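Local coordinates for uncharacterized protein (Parabacteroides merdae ATCC 43184, PDB 4OPW) that is of uncharacterised function but is probably a cell-surface adhesin, built as a right-handed beta-helix-like solenoid of the auto-transporter adhesin head family, at residues 171-176 with 181-186; 149-154 with 161-166; 22-27 with 32-37; 62-67 with 81-86. One frame throughout, in Å; residues are numbered along the deposited sequence.

Contact 1: 171-176 with 181-186; sequences ADYSIT and IMAFGV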
# COMPACT_ATOMS: atom_id res chain seq x y z
N ALA A 171 1.73 6.88 -16.24
CA ALA A 171 1.40 5.75 -15.37
C ALA A 171 1.74 4.44 -16.03
O ALA A 171 1.48 4.25 -17.22
CB ALA A 171 -0.09 5.76 -14.98
N ASP A 172 2.34 3.52 -15.24
CA ASP A 172 2.63 2.16 -15.66
C ASP A 172 1.77 1.26 -14.80
O ASP A 172 1.98 1.20 -13.58
CB ASP A 172 4.12 1.81 -15.52
CG ASP A 172 5.08 2.52 -16.46
OD1 ASP A 172 4.62 3.02 -17.51
OD2 ASP A 172 6.29 2.53 -16.17
N TYR A 173 0.76 0.63 -15.41
CA TYR A 173 -0.14 -0.29 -14.72
C TYR A 173 0.17 -1.70 -15.15
O TYR A 173 0.26 -1.96 -16.36
CB TYR A 173 -1.61 0.04 -15.02
CG TYR A 173 -2.09 1.39 -14.56
CD1 TYR A 173 -2.27 1.66 -13.21
CD2 TYR A 173 -2.51 2.35 -15.48
CE1 TYR A 173 -2.79 2.88 -12.78
CE2 TYR A 173 -3.05 3.56 -15.06
CZ TYR A 173 -3.18 3.83 -13.71
OH TYR A 173 -3.74 5.01 -13.28
N SER A 174 0.33 -2.62 -14.19
CA SER A 174 0.63 -4.00 -14.54
C SER A 174 -0.09 -4.98 -13.62
O SER A 174 -0.20 -4.73 -12.43
CB SER A 174 2.13 -4.27 -14.50
OG SER A 174 2.86 -3.48 -15.43
N ILE A 175 -0.62 -6.07 -14.21
CA ILE A 175 -1.29 -7.17 -13.49
C ILE A 175 -0.67 -8.46 -14.00
O ILE A 175 -0.65 -8.68 -15.22
CB ILE A 175 -2.86 -7.19 -13.59
CG1 ILE A 175 -3.50 -5.93 -12.95
CG2 ILE A 175 -3.44 -8.49 -12.92
CD1 ILE A 175 -4.87 -5.60 -13.45
N THR A 176 -0.20 -9.33 -13.08
CA THR A 176 0.40 -10.61 -13.46
C THR A 176 -0.30 -11.70 -12.65
O THR A 176 -0.44 -11.55 -11.44
CB THR A 176 1.93 -10.59 -13.26
OG1 THR A 176 2.48 -9.48 -13.98
CG2 THR A 176 2.59 -11.88 -13.75
N ILE A 181 -7.16 -3.52 -10.86
CA ILE A 181 -6.77 -2.12 -10.70
C ILE A 181 -8.04 -1.30 -10.98
O ILE A 181 -8.63 -1.46 -12.05
CB ILE A 181 -5.56 -1.68 -11.59
CG1 ILE A 181 -4.25 -2.38 -11.13
CG2 ILE A 181 -5.40 -0.14 -11.60
CD1 ILE A 181 -3.05 -2.27 -12.10
N MSE A 182 -8.46 -0.47 -10.01
CA MSE A 182 -9.62 0.42 -10.15
C MSE A 182 -9.09 1.85 -10.16
O MSE A 182 -8.85 2.43 -9.09
CB MSE A 182 -10.63 0.18 -9.03
CG MSE A 182 -11.41 -1.12 -9.16
SE MSE A 182 -12.04 -1.73 -7.42
CE MSE A 182 -10.38 -2.42 -6.72
N ALA A 183 -8.80 2.38 -11.37
CA ALA A 183 -8.22 3.71 -11.51
C ALA A 183 -8.91 4.58 -12.57
O ALA A 183 -8.25 5.41 -13.20
CB ALA A 183 -6.73 3.60 -11.79
N PHE A 184 -10.25 4.46 -12.72
CA PHE A 184 -10.98 5.37 -13.62
C PHE A 184 -10.89 6.83 -13.13
O PHE A 184 -10.96 7.77 -13.94
CB PHE A 184 -12.46 4.98 -13.71
CG PHE A 184 -12.84 3.82 -14.59
CD1 PHE A 184 -12.23 3.64 -15.83
CD2 PHE A 184 -13.88 2.96 -14.23
CE1 PHE A 184 -12.61 2.58 -16.67
CE2 PHE A 184 -14.28 1.93 -15.09
CZ PHE A 184 -13.63 1.74 -16.29
N GLY A 185 -10.73 7.00 -11.82
CA GLY A 185 -10.66 8.32 -11.18
C GLY A 185 -9.36 9.08 -11.35
O GLY A 185 -9.29 10.26 -10.98
N VAL A 186 -8.30 8.42 -11.85
CA VAL A 186 -7.00 9.07 -12.01
C VAL A 186 -6.76 9.41 -13.49
O VAL A 186 -6.54 8.50 -14.31
CB VAL A 186 -5.83 8.24 -11.41
CG1 VAL A 186 -4.48 8.93 -11.62
CG2 VAL A 186 -6.07 7.99 -9.92
O HOH W 1 -5.98 5.84 -14.62

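Contact 2: 149-154 with 161-166; sequences DKLECS and INLKAG. With EDO (1,2-ethanediol), chain E.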
# COMPACT_ATOMS: atom_id res chain seq x y z
N ASP A 149 3.98 12.82 -10.60
CA ASP A 149 4.54 12.92 -11.94
C ASP A 149 4.51 11.52 -12.53
O ASP A 149 3.78 11.28 -13.48
CB ASP A 149 5.94 13.55 -11.92
CG ASP A 149 5.93 15.03 -11.57
OD1 ASP A 149 5.00 15.74 -12.03
OD2 ASP A 149 6.84 15.47 -10.84
N LYS A 150 5.19 10.56 -11.88
CA LYS A 150 5.22 9.17 -12.31
C LYS A 150 4.42 8.30 -11.35
O LYS A 150 4.67 8.33 -10.15
CB LYS A 150 6.67 8.66 -12.41
CG LYS A 150 6.78 7.22 -12.93
CD LYS A 150 6.22 7.04 -14.38
CE LYS A 150 6.01 5.59 -14.73
NZ LYS A 150 7.32 4.86 -14.79
N LEU A 151 3.49 7.51 -11.89
CA LEU A 151 2.71 6.52 -11.12
C LEU A 151 3.06 5.13 -11.61
O LEU A 151 3.04 4.88 -12.83
CB LEU A 151 1.20 6.80 -11.28
CG LEU A 151 0.23 5.79 -10.68
CD1 LEU A 151 0.37 5.72 -9.13
CD2 LEU A 151 -1.20 6.17 -11.05
N GLU A 152 3.40 4.23 -10.68
CA GLU A 152 3.68 2.83 -10.97
C GLU A 152 2.77 2.01 -10.09
O GLU A 152 2.74 2.20 -8.87
CB GLU A 152 5.15 2.48 -10.78
CG GLU A 152 6.02 3.13 -11.85
CD GLU A 152 7.51 3.12 -11.58
OE1 GLU A 152 7.94 2.42 -10.63
OE2 GLU A 152 8.25 3.81 -12.31
N CYS A 153 1.98 1.14 -10.74
CA CYS A 153 1.04 0.25 -10.09
C CYS A 153 1.26 -1.13 -10.58
O CYS A 153 1.18 -1.40 -11.78
CB CYS A 153 -0.40 0.68 -10.31
SG CYS A 153 -0.91 2.07 -9.29
N SER A 154 1.51 -2.02 -9.64
CA SER A 154 1.69 -3.41 -10.01
C SER A 154 1.02 -4.36 -9.05
O SER A 154 1.07 -4.17 -7.82
CB SER A 154 3.17 -3.75 -10.10
OG SER A 154 3.87 -2.76 -10.84
N ILE A 161 -5.91 -2.71 -6.22
CA ILE A 161 -5.42 -1.35 -6.03
C ILE A 161 -6.54 -0.42 -6.50
O ILE A 161 -6.91 -0.45 -7.67
CB ILE A 161 -4.06 -1.04 -6.72
CG1 ILE A 161 -2.93 -1.97 -6.14
CG2 ILE A 161 -3.70 0.45 -6.51
CD1 ILE A 161 -1.55 -1.92 -6.85
N ASN A 162 -7.11 0.34 -5.57
CA ASN A 162 -8.18 1.28 -5.87
C ASN A 162 -7.66 2.70 -5.69
O ASN A 162 -7.36 3.11 -4.57
CB ASN A 162 -9.40 1.01 -4.98
CG ASN A 162 -10.59 1.90 -5.24
OD1 ASN A 162 -10.61 2.72 -6.15
ND2 ASN A 162 -11.62 1.76 -4.41
N LEU A 163 -7.53 3.43 -6.80
CA LEU A 163 -7.04 4.82 -6.85
C LEU A 163 -8.25 5.66 -7.18
O LEU A 163 -8.66 5.72 -8.34
CB LEU A 163 -5.92 4.98 -7.89
CG LEU A 163 -4.75 3.98 -7.84
CD1 LEU A 163 -3.74 4.28 -8.93
CD2 LEU A 163 -4.05 4.00 -6.46
N LYS A 164 -8.89 6.19 -6.15
CA LYS A 164 -10.18 6.87 -6.26
C LYS A 164 -10.19 8.17 -7.06
O LYS A 164 -11.16 8.44 -7.77
CB LYS A 164 -10.72 7.18 -4.86
CG LYS A 164 -11.13 5.93 -4.08
CD LYS A 164 -11.85 6.31 -2.80
CE LYS A 164 -12.42 5.12 -2.07
NZ LYS A 164 -12.81 5.46 -0.68
N ALA A 165 -9.14 9.01 -6.94
CA ALA A 165 -9.11 10.31 -7.60
C ALA A 165 -7.71 10.81 -7.78
O ALA A 165 -6.82 10.40 -7.05
CB ALA A 165 -9.90 11.33 -6.76
N GLY A 166 -7.55 11.76 -8.69
CA GLY A 166 -6.25 12.38 -8.87
C GLY A 166 -5.70 12.49 -10.27
O GLY A 166 -6.43 12.36 -11.26
C1 EDO E . 3.40 16.73 -7.60
O1 EDO E . 3.07 18.04 -8.02
C2 EDO E . 4.14 16.00 -8.73
O2 EDO E . 3.35 16.04 -9.91

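Contact 3: 22-27 with 32-37; sequences NAIKFD and FNYEQS. With EDO (1,2-ethanediol), chain C.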
# COMPACT_ATOMS: atom_id res chain seq x y z
N ASN A 22 12.00 7.23 8.32
CA ASN A 22 11.38 7.68 7.06
C ASN A 22 10.85 6.46 6.27
O ASN A 22 10.42 6.60 5.12
CB ASN A 22 12.37 8.53 6.22
CG ASN A 22 13.61 7.78 5.77
OD1 ASN A 22 13.72 6.56 5.93
ND2 ASN A 22 14.58 8.52 5.23
N ALA A 23 10.91 5.26 6.89
CA ALA A 23 10.48 4.03 6.26
C ALA A 23 9.93 3.11 7.32
O ALA A 23 10.40 3.12 8.47
CB ALA A 23 11.64 3.36 5.51
N ILE A 24 8.89 2.34 6.96
CA ILE A 24 8.21 1.45 7.89
C ILE A 24 8.16 0.03 7.34
O ILE A 24 7.88 -0.16 6.15
CB ILE A 24 6.76 1.97 8.19
CG1 ILE A 24 6.77 3.38 8.83
CG2 ILE A 24 5.97 0.97 9.08
CD1 ILE A 24 5.36 4.13 8.81
N LYS A 25 8.40 -0.96 8.21
CA LYS A 25 8.31 -2.38 7.86
C LYS A 25 7.67 -3.13 9.00
O LYS A 25 8.10 -3.00 10.15
CB LYS A 25 9.69 -2.96 7.52
CG LYS A 25 9.71 -4.41 7.04
CD LYS A 25 11.12 -4.79 6.62
CE LYS A 25 11.28 -6.25 6.26
NZ LYS A 25 12.70 -6.58 5.92
N PHE A 26 6.64 -3.92 8.71
CA PHE A 26 6.00 -4.74 9.75
C PHE A 26 5.26 -5.90 9.09
O PHE A 26 4.85 -5.80 7.93
CB PHE A 26 5.07 -3.92 10.67
CG PHE A 26 3.87 -3.25 10.02
CD1 PHE A 26 4.05 -2.26 9.06
CD2 PHE A 26 2.58 -3.50 10.48
CE1 PHE A 26 2.95 -1.63 8.46
CE2 PHE A 26 1.48 -2.83 9.92
CZ PHE A 26 1.67 -1.93 8.89
N ASP A 27 5.09 -6.98 9.84
CA ASP A 27 4.47 -8.21 9.38
C ASP A 27 3.64 -8.78 10.52
O ASP A 27 4.20 -9.12 11.55
CB ASP A 27 5.58 -9.20 8.95
CG ASP A 27 5.15 -10.52 8.35
OD1 ASP A 27 3.97 -10.66 8.00
OD2 ASP A 27 6.03 -11.38 8.11
N PHE A 32 -1.83 -0.32 12.14
CA PHE A 32 -0.78 0.70 12.16
C PHE A 32 -1.31 2.04 11.63
O PHE A 32 -1.67 2.15 10.46
CB PHE A 32 0.45 0.23 11.32
CG PHE A 32 1.74 0.97 11.59
CD1 PHE A 32 1.88 2.31 11.26
CD2 PHE A 32 2.86 0.29 12.07
CE1 PHE A 32 3.08 3.00 11.51
CE2 PHE A 32 4.06 0.96 12.31
CZ PHE A 32 4.16 2.31 12.02
N ASN A 33 -1.40 3.04 12.53
CA ASN A 33 -1.93 4.37 12.25
C ASN A 33 -0.79 5.37 12.18
O ASN A 33 -0.06 5.55 13.16
CB ASN A 33 -2.97 4.76 13.33
CG ASN A 33 -4.15 3.81 13.29
OD1 ASN A 33 -4.73 3.58 12.23
ND2 ASN A 33 -4.46 3.14 14.40
N TYR A 34 -0.63 5.99 11.02
CA TYR A 34 0.47 6.90 10.76
C TYR A 34 0.01 8.29 10.39
O TYR A 34 -0.97 8.47 9.67
CB TYR A 34 1.37 6.33 9.61
CG TYR A 34 2.46 7.28 9.17
CD1 TYR A 34 3.65 7.37 9.88
CD2 TYR A 34 2.26 8.14 8.09
CE1 TYR A 34 4.62 8.33 9.55
CE2 TYR A 34 3.22 9.10 7.75
CZ TYR A 34 4.39 9.18 8.47
OH TYR A 34 5.31 10.14 8.11
N GLU A 35 0.78 9.28 10.85
CA GLU A 35 0.57 10.66 10.46
C GLU A 35 1.91 11.30 10.14
O GLU A 35 2.91 11.04 10.83
CB GLU A 35 -0.20 11.45 11.53
CG GLU A 35 -1.71 11.19 11.50
CD GLU A 35 -2.51 11.81 12.63
OE1 GLU A 35 -2.24 12.98 12.99
OE2 GLU A 35 -3.44 11.13 13.13
N GLN A 36 1.95 12.09 9.08
CA GLN A 36 3.14 12.84 8.69
C GLN A 36 3.04 14.23 9.30
O GLN A 36 2.07 14.95 9.03
CB GLN A 36 3.32 12.89 7.15
CG GLN A 36 4.73 13.34 6.74
CD GLN A 36 4.91 13.66 5.27
OE1 GLN A 36 4.07 13.34 4.42
NE2 GLN A 36 6.02 14.30 4.92
N SER A 37 3.99 14.58 10.18
CA SER A 37 3.96 15.88 10.85
C SER A 37 5.33 16.27 11.36
O SER A 37 6.21 15.41 11.48
CB SER A 37 2.99 15.85 12.03
OG SER A 37 3.51 15.08 13.11
C1 EDO C . 2.10 -9.49 15.35
O1 EDO C . 2.24 -10.85 14.95
C2 EDO C . 3.50 -8.84 15.43
O2 EDO C . 4.20 -9.06 14.23

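Contact 4: 62-67 with 81-86; sequences RVLTVG and VKTNSK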
# COMPACT_ATOMS: atom_id res chain seq x y z
N ARG A 62 17.14 4.75 9.75
CA ARG A 62 15.84 5.44 9.65
C ARG A 62 14.70 4.49 9.16
O ARG A 62 13.63 4.98 8.79
CB ARG A 62 15.93 6.71 8.78
CG ARG A 62 16.70 7.83 9.49
CD ARG A 62 16.91 9.05 8.61
NE ARG A 62 17.80 8.76 7.48
CZ ARG A 62 17.94 9.54 6.42
NH1 ARG A 62 17.25 10.67 6.31
NH2 ARG A 62 18.77 9.19 5.44
N VAL A 63 14.90 3.16 9.23
CA VAL A 63 13.85 2.18 8.91
C VAL A 63 13.27 1.68 10.21
O VAL A 63 13.98 1.09 11.03
CB VAL A 63 14.34 1.01 8.02
CG1 VAL A 63 13.19 0.03 7.71
CG2 VAL A 63 14.97 1.54 6.73
N LEU A 64 11.98 1.93 10.41
CA LEU A 64 11.29 1.47 11.61
C LEU A 64 10.68 0.09 11.37
O LEU A 64 9.91 -0.10 10.42
CB LEU A 64 10.20 2.49 12.02
CG LEU A 64 9.16 1.98 13.05
CD1 LEU A 64 9.79 1.76 14.46
CD2 LEU A 64 8.00 2.96 13.19
N THR A 65 11.00 -0.86 12.25
CA THR A 65 10.39 -2.19 12.29
C THR A 65 9.60 -2.31 13.59
O THR A 65 10.12 -1.96 14.65
CB THR A 65 11.42 -3.34 12.14
OG1 THR A 65 12.04 -3.24 10.85
CG2 THR A 65 10.76 -4.74 12.24
N VAL A 66 8.35 -2.79 13.50
CA VAL A 66 7.53 -3.05 14.69
C VAL A 66 7.05 -4.50 14.63
O VAL A 66 6.65 -4.98 13.57
CB VAL A 66 6.35 -2.03 14.86
CG1 VAL A 66 5.48 -2.37 16.07
CG2 VAL A 66 6.85 -0.59 14.98
N GLY A 67 7.08 -5.19 15.77
CA GLY A 67 6.57 -6.55 15.89
C GLY A 67 6.83 -7.06 17.29
O GLY A 67 6.80 -6.27 18.25
N VAL A 81 -0.68 0.33 16.68
CA VAL A 81 0.48 1.21 16.64
C VAL A 81 -0.01 2.58 16.15
O VAL A 81 -0.70 2.65 15.13
CB VAL A 81 1.62 0.65 15.75
CG1 VAL A 81 2.79 1.64 15.65
CG2 VAL A 81 2.10 -0.70 16.28
N LYS A 82 0.30 3.65 16.89
CA LYS A 82 0.01 5.01 16.47
C LYS A 82 1.32 5.79 16.51
O LYS A 82 1.91 5.92 17.58
CB LYS A 82 -1.07 5.68 17.34
CG LYS A 82 -1.45 7.06 16.81
CD LYS A 82 -2.47 7.78 17.69
CE LYS A 82 -2.48 9.25 17.37
NZ LYS A 82 -3.73 9.91 17.83
N THR A 83 1.81 6.29 15.35
CA THR A 83 3.09 7.01 15.37
C THR A 83 3.12 8.09 14.28
O THR A 83 2.21 8.18 13.47
CB THR A 83 4.27 6.01 15.25
OG1 THR A 83 5.50 6.66 15.57
CG2 THR A 83 4.34 5.31 13.90
N ASN A 84 4.16 8.92 14.30
CA ASN A 84 4.31 10.00 13.33
C ASN A 84 5.78 10.20 13.00
O ASN A 84 6.67 9.83 13.79
CB ASN A 84 3.68 11.32 13.88
CG ASN A 84 4.47 11.96 15.00
OD1 ASN A 84 4.58 11.40 16.10
ND2 ASN A 84 5.06 13.14 14.74
N SER A 85 6.05 10.84 11.85
CA SER A 85 7.39 11.21 11.43
C SER A 85 7.30 12.40 10.50
O SER A 85 6.24 12.64 9.92
CB SER A 85 8.10 10.04 10.76
OG SER A 85 7.59 9.80 9.46
N LYS A 86 8.41 13.11 10.32
CA LYS A 86 8.40 14.26 9.43
C LYS A 86 8.35 13.81 7.95
O LYS A 86 7.75 14.49 7.11
CB LYS A 86 9.64 15.12 9.71
CG LYS A 86 9.67 16.42 8.91
CD LYS A 86 10.74 17.39 9.42
CE LYS A 86 10.86 18.55 8.45
NZ LYS A 86 11.81 19.60 8.95

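Contact 1: 171-176 with 181-186
Ile-181 fills the space between Tyr-173 and Ile-175, and the apolar part of the contact is built round it. Its CD1 lies 3.8 Å from CG1 of Ile-175, the two isoleucine side chains sliding past each other in opposite directions. The same methyl also approaches the backbone, 3.8 Å from O of Ser-174. The other branch, CG2, which stands anti to the backbone N (CG1 has chi1 -68°), meets the aromatic ring instead, 4.0 Å from CD1 of Tyr-173. The ring runs on past Ile-181 toward the next inward-facing residue, Ala-183, whose CB is 3.6 Å from the phenol oxygen OH of Tyr-173. Both methyl groups approach the ring obliquely.

The polar part is mediated by one water. Tyr-173 OH donates to it over 2.7 Å, and the water in turn donates hydrogen bonds to the carbonyl oxygens of Ala-183 and Val-186, each 2.7 Å away. These carbonyls belong to the first and last residues of a type I turn, Ala-183 to Val-186, at which the chain turns a corner. The tyrosine hydroxyl, buried among hydrocarbon, is thereby satisfied, and the corner is tied to the opposite strand through the solvent molecule.

The strand segments 171-176 and 181-183 run roughly antiparallel (155°), their axes 9.5 Å apart at closest approach, and face each other across the interior. Strand 170-177 lies between strands 150-156 and 191-197 in one sheet, while 180-183 has 159-163 and 200-205 as its parallel neighbours; Tyr-173 also packs on Leu-151, Cys-193 and Ile-203.

Contact 2: 149-154 with 161-166
Two faces of a beta-solenoid meet here through their inward-pointing side chains, strand 150-156 on one face and strand 159-163 on the other. Leu-163 makes the central contacts. Its CD1 sits 3.8 Å from CD2 of Leu-151, the two leucines reaching toward each other tip to tip, and 3.6 Å from SG of Cys-153 in one of the two cysteine conformers. One methyl therefore touches two successive inward residues of segment 149-154. In that conformer the sulfur is swung beside its own backbone N (chi1 -78°) and meets the second inward residue of the other strand more loosely, 4.3 Å from CG2 of Ile-161. The longer branch of Ile-161 reaches the backbone, where CD1 lies 3.6 Å from O of Ser-154.

On the outer side of strand 150-156, Lys-150 and Glu-152 form a salt bridge, with NZ of Lys-150 2.8 Å from OE2 of Glu-152 and using the anti lone pair of that oxygen. The ammonium has a second carboxylate partner in Asp-172 on the adjacent strand, so it sits between two acids and probably stays protonated. At the start of the segment, OD1 of Asp-149, in one conformer, accepts a hydrogen bond from O2 of a 1,2-ethanediol, probably a crystallisation additive, which Glu-127 also binds. Mostly apolar side chains turned inward, alternating with polar or charged ones turned outward, are characteristic of the beta-helical solenoid.

Contact 3: 22-27 with 32-37
Phe-26 and Phe-32 meet obliquely, their ring planes inclined by 39° and their centroids 4.8 Å apart. One face of the Phe-26 ring is covered by its partner, with CD2 of Phe-32 3.9 Å above the ring plane of Phe-26 and over its centre. CB of Phe-32 comes closer still to the rim of that ring, 3.5 Å from CZ of Phe-26. The Phe-26 side chain takes the crowded position between backbone N and carbonyl carbon, whereas CG of Phe-32 points away from its own N (chi1 -162°), which carries the ring across the interior toward segment 22-27, where it meets Ile-24 as well as Phe-26.

Ile-24 comes to Phe-32 from the opposite direction. Its CG2 makes an off-centre CH-pi contact, 4.1 Å from the centroid of the Phe-32 ring. The longer branch turns to both aromatic residues of segment 32-37: CD1 of Ile-24 is 3.7 Å from CE1 of Phe-32 and 3.8 Å from CD1 of Tyr-34. The phenol end of Tyr-34 finds its polar partner beyond the segment, in the hydroxyl of Ser-85.

The axes of strand segments 23-27 and 32-36 lie 10.9 Å apart at closest approach and run almost exactly antiparallel, at 174°, a spacing wide enough to hold the phenylalanines between them. Phe-99, from strand 98-101, packs on Ile-24, Phe-26 and Tyr-34. Away from the interior, the carbonyl O of Asp-27 takes a hydrogen bond from a 1,2-ethanediol, probably a crystallisation additive. Aromatic and aliphatic side chains filling the space between two facing sheets are typical of the interior of a beta-solenoid, here close to its N-terminal end.

Contact 4: 62-67 with 81-86
Segments 62-67 and 81-86 face each other across the protein interior, and their backbones stay well apart, the CA atoms of Val-66 and Val-81 being 8.5 Å from each other in the nearest pair. Side chains alone bridge that gap. The tighter touch is between the two valines, where CG1 of Val-66 lies 3.8 Å from CG2 of Val-81. They slide past each other in opposite directions and use different branches: the methyl of Val-66 stands opposite its backbone N (chi1 177°), that of Val-81 opposite its carbonyl carbon.

This is packing between two faces of the solenoid, with strand 63-66 next to 23-27 in one sheet and strand 80-85 beside 31-36 and 42-46 on the other side. Phe-32 is shared, touching Leu-64 as well as Val-81 and Thr-83.

The second contact is looser, CD2 of Leu-64 reaching CG2 of Thr-83 at 4.4 Å. Thr-83 thus offers its methyl to the leucine, while its hydroxyl OG1 is hydrogen-bonded to the carbonyl of His-42, which satisfies a buried polar group. Leu-64 also packs on Ile-57 and Ile-59 of strand 55-60, and Val-81 on Ile-43 and Ile-45 of strand 42-46.

How the contacts relate
The four contacts fall into two pairs along the solenoid, on opposite sides of the chain's centre. Contacts 1 and 2 have centres about 6 Å apart and are joined through their backbones: Met-182 N lies 2.8 Å from Ile-161 O and Met-182 O 2.8 Å from Leu-163 N, probable hydrogen bonds between parallel strands. Contacts 3 and 4, with centres about 5 Å apart, are linked similarly, Asn-33 N being 2.7 Å from Val-81 O, a probable hydrogen bond. Between the pairs nothing touches; contacts 2 and 3 have centres about 20 Å apart, contacts 1 and 4 about 29 Å. All four nevertheless join the same long sheet, which includes strands 23-27, 63-66, 150-156 and 170-177, to strands facing it.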